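Local coordinates for sterol regulatory element-binding protein cleavage-activating protein (Schizosaccharomyces pombe, PDB 4YHC), which escorts sre1 for processing when sterol and oxygen levels are low, here represented by its WD40 domain, at residues L154-I158 / E159-I163; L91-D95 / T96-L100; L66-K70 / E71-R75. The protein carries 9 engineered substitutions. One frame throughout, in Å; residues are numbered along the deposited sequence.

Interaction 1 of 3, residues L154-I158 / E159-I163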
# COMPACT_ATOMS: atom_id res chain seq x y z
N LEU A 154 -7.19 -13.31 -17.74
CA LEU A 154 -7.27 -12.13 -18.57
C LEU A 154 -6.09 -12.16 -19.50
O LEU A 154 -4.95 -12.16 -19.03
CB LEU A 154 -7.25 -10.88 -17.68
CG LEU A 154 -7.20 -9.52 -18.35
CD1 LEU A 154 -8.38 -9.29 -19.30
CD2 LEU A 154 -7.15 -8.46 -17.26
N THR A 155 -6.35 -12.16 -20.80
CA THR A 155 -5.27 -12.01 -21.77
C THR A 155 -5.38 -10.69 -22.48
O THR A 155 -6.45 -10.31 -22.95
CB THR A 155 -5.23 -13.14 -22.83
OG1 THR A 155 -5.06 -14.39 -22.18
CG2 THR A 155 -4.03 -12.96 -23.73
N ILE A 156 -4.26 -10.00 -22.59
CA ILE A 156 -4.24 -8.71 -23.21
C ILE A 156 -3.29 -8.72 -24.38
O ILE A 156 -2.17 -9.22 -24.28
CB ILE A 156 -3.82 -7.64 -22.19
CG1 ILE A 156 -4.93 -7.50 -21.15
CG2 ILE A 156 -3.53 -6.31 -22.88
CD1 ILE A 156 -4.67 -6.38 -20.15
N GLU A 157 -3.77 -8.15 -25.49
CA GLU A 157 -2.96 -8.00 -26.68
C GLU A 157 -2.98 -6.55 -27.15
O GLU A 157 -3.54 -5.68 -26.52
CB GLU A 157 -3.49 -8.92 -27.77
CG GLU A 157 -3.32 -10.38 -27.41
CD GLU A 157 -3.55 -11.29 -28.59
OE1 GLU A 157 -4.38 -12.22 -28.46
OE2 GLU A 157 -2.90 -11.09 -29.65
N ILE A 158 -2.31 -6.29 -28.26
CA ILE A 158 -2.32 -4.95 -28.84
C ILE A 158 -3.76 -4.59 -29.23
O ILE A 158 -4.30 -3.55 -28.83
CB ILE A 158 -1.41 -4.88 -30.10
CG1 ILE A 158 0.02 -5.42 -29.79
CG2 ILE A 158 -1.37 -3.45 -30.62
CD1 ILE A 158 0.29 -6.85 -30.23
N GLU A 159 -4.39 -5.49 -29.98
CA GLU A 159 -5.75 -5.31 -30.48
C GLU A 159 -6.72 -5.10 -29.32
O GLU A 159 -7.24 -4.01 -29.13
CB GLU A 159 -6.17 -6.52 -31.34
CG GLU A 159 -5.05 -7.06 -32.22
CD GLU A 159 -4.22 -8.11 -31.51
OE1 GLU A 159 -3.01 -7.86 -31.25
OE2 GLU A 159 -4.78 -9.17 -31.19
N GLY A 160 -6.91 -6.14 -28.51
CA GLY A 160 -7.82 -6.08 -27.37
C GLY A 160 -7.50 -7.10 -26.30
O GLY A 160 -6.33 -7.39 -26.02
N ALA A 161 -8.54 -7.66 -25.71
CA ALA A 161 -8.39 -8.60 -24.62
C ALA A 161 -9.54 -9.60 -24.56
O ALA A 161 -10.57 -9.38 -25.17
CB ALA A 161 -8.27 -7.84 -23.31
N ASP A 162 -9.32 -10.69 -23.83
CA ASP A 162 -10.31 -11.72 -23.55
C ASP A 162 -10.24 -12.01 -22.07
O ASP A 162 -9.15 -11.84 -21.45
CB ASP A 162 -10.01 -13.01 -24.29
CG ASP A 162 -10.31 -12.92 -25.77
OD1 ASP A 162 -11.48 -12.67 -26.10
OD2 ASP A 162 -9.38 -13.09 -26.60
N ILE A 163 -11.36 -12.45 -21.52
CA ILE A 163 -11.43 -12.82 -20.15
C ILE A 163 -12.26 -14.11 -19.94
O ILE A 163 -13.11 -14.39 -20.70
CB ILE A 163 -11.95 -11.62 -19.32
CG1 ILE A 163 -11.56 -11.80 -17.87
CG2 ILE A 163 -13.48 -11.42 -19.44
CD1 ILE A 163 -11.93 -10.56 -17.06

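Interaction 2 of 3, residues L91-D95 / T96-L100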
# COMPACT_ATOMS: atom_id res chain seq x y z
N LEU A 91 -11.83 -1.34 -13.51
CA LEU A 91 -12.90 -0.67 -12.78
C LEU A 91 -14.10 -1.64 -12.69
O LEU A 91 -14.46 -2.26 -13.67
CB LEU A 91 -13.34 0.58 -13.52
CG LEU A 91 -12.39 1.74 -13.77
CD1 LEU A 91 -13.13 2.80 -14.57
CD2 LEU A 91 -11.92 2.31 -12.44
N PHE A 92 -14.70 -1.75 -11.52
CA PHE A 92 -15.84 -2.62 -11.33
C PHE A 92 -17.02 -1.79 -10.89
O PHE A 92 -16.96 -1.11 -9.84
CB PHE A 92 -15.56 -3.66 -10.22
CG PHE A 92 -14.66 -4.78 -10.66
CD1 PHE A 92 -13.31 -4.55 -10.88
CD2 PHE A 92 -15.18 -6.09 -10.83
CE1 PHE A 92 -12.49 -5.56 -11.32
CE2 PHE A 92 -14.36 -7.09 -11.25
CZ PHE A 92 -13.02 -6.83 -11.52
N SER A 93 -18.09 -1.84 -11.67
CA SER A 93 -19.39 -1.34 -11.21
C SER A 93 -20.13 -2.48 -10.51
O SER A 93 -19.53 -3.54 -10.25
CB SER A 93 -20.19 -0.79 -12.40
OG SER A 93 -20.48 -1.85 -13.33
N LYS A 94 -21.42 -2.30 -10.17
CA LYS A 94 -22.16 -3.36 -9.54
C LYS A 94 -22.31 -4.62 -10.42
O LYS A 94 -22.35 -5.72 -9.89
CB LYS A 94 -23.55 -2.89 -9.05
CG LYS A 94 -24.53 -2.50 -10.16
CD LYS A 94 -25.85 -1.92 -9.61
CE LYS A 94 -26.60 -1.17 -10.73
NZ LYS A 94 -27.67 -0.26 -10.25
N ASP A 95 -22.34 -4.46 -11.74
CA ASP A 95 -22.51 -5.60 -12.64
C ASP A 95 -21.52 -5.70 -13.77
O ASP A 95 -21.59 -6.66 -14.55
CB ASP A 95 -23.93 -5.64 -13.24
CG ASP A 95 -24.32 -4.39 -13.99
OD1 ASP A 95 -23.46 -3.69 -14.56
OD2 ASP A 95 -25.54 -4.10 -14.00
N THR A 96 -20.57 -4.77 -13.87
CA THR A 96 -19.66 -4.77 -15.04
C THR A 96 -18.22 -4.47 -14.66
O THR A 96 -17.97 -3.60 -13.80
CB THR A 96 -20.17 -3.73 -16.04
OG1 THR A 96 -21.60 -3.83 -16.12
CG2 THR A 96 -19.57 -3.90 -17.41
N LEU A 97 -17.29 -5.15 -15.31
CA LEU A 97 -15.90 -4.80 -15.21
C LEU A 97 -15.41 -4.22 -16.53
O LEU A 97 -15.82 -4.64 -17.65
CB LEU A 97 -15.07 -5.97 -14.72
CG LEU A 97 -14.67 -7.08 -15.67
CD1 LEU A 97 -13.36 -6.86 -16.40
CD2 LEU A 97 -14.59 -8.38 -14.87
N PHE A 98 -14.54 -3.24 -16.38
CA PHE A 98 -14.00 -2.51 -17.48
C PHE A 98 -12.50 -2.50 -17.36
O PHE A 98 -11.97 -2.13 -16.32
CB PHE A 98 -14.50 -1.07 -17.40
CG PHE A 98 -16.00 -0.89 -17.29
CD1 PHE A 98 -16.62 -0.82 -16.07
CD2 PHE A 98 -16.77 -0.60 -18.42
CE1 PHE A 98 -17.97 -0.56 -15.93
CE2 PHE A 98 -18.14 -0.31 -18.30
CZ PHE A 98 -18.74 -0.32 -17.05
N ILE A 99 -11.78 -2.83 -18.41
CA ILE A 99 -10.32 -2.87 -18.41
C ILE A 99 -9.83 -1.82 -19.38
O ILE A 99 -10.10 -1.93 -20.61
CB ILE A 99 -9.75 -4.22 -18.91
CG1 ILE A 99 -10.27 -5.40 -18.09
CG2 ILE A 99 -8.23 -4.16 -18.97
CD1 ILE A 99 -10.02 -5.33 -16.61
N LEU A 100 -9.16 -0.81 -18.83
CA LEU A 100 -8.59 0.27 -19.61
C LEU A 100 -7.10 0.27 -19.71
O LEU A 100 -6.36 0.05 -18.72
CB LEU A 100 -9.01 1.61 -19.07
CG LEU A 100 -10.50 1.93 -19.12
CD1 LEU A 100 -10.89 2.31 -17.71
CD2 LEU A 100 -10.90 3.04 -20.11

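Interaction 3 of 3, residues L66-K70 / E71-R75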
# COMPACT_ATOMS: atom_id res chain seq x y z
N LEU A 66 -5.41 9.56 -17.88
CA LEU A 66 -6.82 9.31 -18.19
C LEU A 66 -7.56 10.12 -17.17
O LEU A 66 -7.20 10.13 -15.99
CB LEU A 66 -7.13 7.80 -17.97
CG LEU A 66 -8.25 7.04 -18.67
CD1 LEU A 66 -8.73 5.84 -17.86
CD2 LEU A 66 -9.41 7.96 -18.94
N VAL A 67 -8.57 10.85 -17.62
CA VAL A 67 -9.40 11.60 -16.76
C VAL A 67 -10.79 11.24 -17.18
O VAL A 67 -11.11 11.33 -18.39
CB VAL A 67 -9.24 13.10 -16.93
CG1 VAL A 67 -10.26 13.81 -16.08
CG2 VAL A 67 -7.86 13.57 -16.52
N LEU A 68 -11.60 10.78 -16.23
CA LEU A 68 -13.05 10.57 -16.50
C LEU A 68 -13.87 11.30 -15.50
O LEU A 68 -13.77 11.06 -14.30
CB LEU A 68 -13.44 9.10 -16.58
CG LEU A 68 -12.80 8.28 -17.72
CD1 LEU A 68 -13.00 6.80 -17.56
CD2 LEU A 68 -13.30 8.71 -19.12
N SER A 69 -14.75 12.19 -15.99
CA SER A 69 -15.71 12.85 -15.13
C SER A 69 -16.80 11.90 -14.67
O SER A 69 -16.98 10.83 -15.22
CB SER A 69 -16.38 14.00 -15.92
OG SER A 69 -17.03 13.44 -17.12
N LYS A 70 -17.56 12.32 -13.68
CA LYS A 70 -18.74 11.58 -13.25
C LYS A 70 -19.68 11.11 -14.38
O LYS A 70 -20.19 10.01 -14.36
CB LYS A 70 -19.54 12.44 -12.29
CG LYS A 70 -20.91 11.85 -11.99
CD LYS A 70 -21.77 12.84 -11.24
CE LYS A 70 -23.19 12.36 -11.07
NZ LYS A 70 -24.06 13.54 -10.87
N GLU A 71 -19.85 11.96 -15.38
CA GLU A 71 -20.73 11.69 -16.52
C GLU A 71 -20.04 10.85 -17.58
O GLU A 71 -20.63 10.59 -18.63
CB GLU A 71 -21.19 13.00 -17.17
CG GLU A 71 -22.06 13.83 -16.24
CD GLU A 71 -21.27 14.71 -15.27
OE1 GLU A 71 -21.86 15.11 -14.26
OE2 GLU A 71 -20.08 14.98 -15.47
N GLN A 72 -18.80 10.44 -17.32
CA GLN A 72 -18.11 9.54 -18.22
C GLN A 72 -17.84 8.18 -17.54
O GLN A 72 -17.01 7.37 -18.04
CB GLN A 72 -16.83 10.20 -18.74
CG GLN A 72 -17.06 11.43 -19.63
CD GLN A 72 -15.87 12.41 -19.66
OE1 GLN A 72 -14.95 12.35 -18.84
NE2 GLN A 72 -15.92 13.35 -20.62
N MET A 73 -18.57 7.92 -16.45
CA MET A 73 -18.32 6.77 -15.57
C MET A 73 -19.62 6.02 -15.34
O MET A 73 -20.65 6.63 -15.36
CB MET A 73 -17.80 7.19 -14.19
CG MET A 73 -16.33 7.59 -14.20
SD MET A 73 -15.20 6.17 -14.36
CE MET A 73 -15.24 5.39 -12.79
N PRO A 74 -19.54 4.72 -15.02
CA PRO A 74 -20.75 4.03 -14.56
C PRO A 74 -21.35 4.66 -13.32
O PRO A 74 -20.67 5.36 -12.60
CB PRO A 74 -20.27 2.58 -14.29
CG PRO A 74 -18.76 2.65 -14.26
CD PRO A 74 -18.36 3.84 -15.10
N ARG A 75 -22.63 4.43 -13.07
CA ARG A 75 -23.30 5.11 -11.99
C ARG A 75 -23.01 4.42 -10.67
O ARG A 75 -23.34 4.95 -9.62
CB ARG A 75 -24.81 5.27 -12.26
CG ARG A 75 -25.67 4.05 -11.98
CD ARG A 75 -27.15 4.40 -11.77
NE ARG A 75 -27.68 3.75 -10.57
CZ ARG A 75 -27.50 4.20 -9.32
NH1 ARG A 75 -26.80 5.31 -9.08
NH2 ARG A 75 -28.01 3.52 -8.31
O HOH W 1 -12.53 12.88 -20.15
O HOH W 2 -24.03 14.48 -13.41
O HOH W 3 -21.49 8.14 -13.16

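Interaction 1 of 3, residues L154-I158 / E159-I163
Leu154 and Ile163 face each other as a non-hydrogen-bonded pair at one end of a tight antiparallel hairpin. Thr155 and Asp162 form the next, hydrogen-bonded pair, and Ile156 with Ala161 is again non-hydrogen-bonded. The two strands run almost exactly antiparallel, with their axes 4.8 Å apart. From CB, the side chain of Leu154 enters the face it shares with Ile156, Ala161 and Ile163. CG stands anti to the backbone N (chi1 174°), which turns CD1 across to the other strand. There CD1 lies 3.4 Å from Asp162 O. The same methyl packs 4.3 Å from Ala161 CB and just as close to Ile163 CB, so one branch of the leucine bridges two residues of the partner strand. Further along this face, Ile156 CG1 rests 4.0 Å from Ala161 CB. The backbone bonds are a matched pair: Thr155 N reaches Asp162 O at 2.9 Å, and Asp162 N reaches Thr155 O at 3.0 Å. A third bond, Glu157 N to Gly160 O at 2.7 Å, points nearly straight down the carbonyl and closes the two-residue turn at Ile158 and Glu159. At this tip the carboxylates of Glu157 and Glu159 come close with their planes nearly perpendicular. Such like charges would probably repel, and Glu159 is poorly ordered. The hairpin joins the third and fourth strands of the sheet of the predicted third WD repeat, an arrangement characteristic of a WD40 propeller blade. Strand 148-156 is bonded on its other side to strand 136-144, through Leu154 with Phe138 and Ile156 with Lys136. Strand 161-170 is an edge strand of this sheet. The face of Ile156, Ala161 and Ile163 packs on Met108, Leu109 and His111 of strand 106-112, in the preceding sheet.

Interaction 2 of 3, residues L91-D95 / T96-L100
Phe92 CG lies anti to its carbonyl carbon (chi1 -76°), which lays the ring beside Leu97 CB. Leu97 CG, between its backbone N and carbonyl carbon (chi1 79°), brings CD2 to the same ring. The two side chains then run side by side. Leu97 CB stands over one face of the ring, shifted toward its rim, 3.7 Å from Phe92 CE2. This is a CH-pi contact, and Leu97 CD2 adds to it along the same rim. On the opposite face of the hairpin, Leu91 CD1 meets Leu100 CD1 at 3.9 Å. Leu91 and Phe98 are a hydrogen-bonded pair: Leu91 N gives to Phe98 O, and Phe98 N gives to Leu91 O, both at 2.9 Å. That same Leu91 O lies at the edge of the Phe98 ring. The turn is tied at Ser93. Its N gives to Thr96 O at 2.8 Å, and its OG accepts from Thr96 N at 3.0 Å, so one serine grips both polar backbone atoms of Thr96. Outside the hairpin, Tyr113 meets Phe92 edge-to-face, and its OH bonds Ser93 O. Phe92 also packs on Leu121, Val123, Leu140 and Val142 of the next sheet. Strands 88-92 and 96-101 are the second and third strands of a four-stranded antiparallel sheet in the predicted second WD repeat. They are the two middle strands of a blade, with Phe92 and Ile99 packed on the next sheet and Leu91 and Phe98 on the loop before their own, as in a WD40 propeller.

Interaction 3 of 3, residues L66-K70 / E71-R75
Gln72 folds back over Ser69 and bonds it twice. Gln72 N gives to Ser69 O at 2.8 Å, approaching from above the carbonyl plane rather than along a lone pair. In return, Ser69 N gives to Gln72 OE1 at 2.9 Å, with a fairly straight N-H...O angle of 165°. Gln72 CG lies anti to its own carbonyl carbon (chi1 -66°) and the chain beyond is extended, which carries the amide oxygen back to the end of the strand. There the side chain probably stands in for a backbone acceptor. OE1 has a second donor: a water 2.8 Å from Gln72 OE1 also gives to Val67 O, and so ties the amide to the carbonyl of Val67 near the strand's end. Lys70 NZ and Glu71 OE1 are near each other but too far apart for a salt bridge. A weak bond of 3.4 Å from Met73 N to Lys70 O follows that of Gln72 N to Ser69 O, and the two mark a short 3-10 turn after the strand. Leu68 supplies the apolar part of the contact. Its CD1 touches Met73 SD at 3.9 Å, and the two side chains cross at about a right angle. Its other methyl, CD2, rests 3.9 Å from Gln72 CB. At Leu68 an alanine keeps CB but lacks CD1 and CD2, which would probably open a gap beside Met73 SD and Gln72 CB and let Met73 turn more freely. The turn follows strand 63-68, an edge strand of the sheet of the predicted first WD repeat, where Leu68 is bonded through its backbone to Leu54 of strand 54-58. Lys70 reaches the loop at Asp51 and Arg52. Further along, Pro74 packs on Ser93 and on Phe98 of strand 96-101, in the next sheet.

From the N terminus, interaction 3 comes first and turns the chain out of the predicted first WD repeat into the second. Interaction 2 then closes the hairpin in the middle of that second sheet, and interaction 1 closes the last hairpin of the third. Each loop shuts before the next opens, so none nest or cross. Neighbours still meet in space. Met73 packs on Leu91 and Leu66 on Leu100, joining 66-75 to 91-100. Ile163 CD1 meets Leu97 CD1, joining interaction 2 to interaction 1. Interactions 1 and 3 do not touch. The middle hairpin thus meets the edge strand of the first sheet, the loop leading into its own, and the last strand of the third.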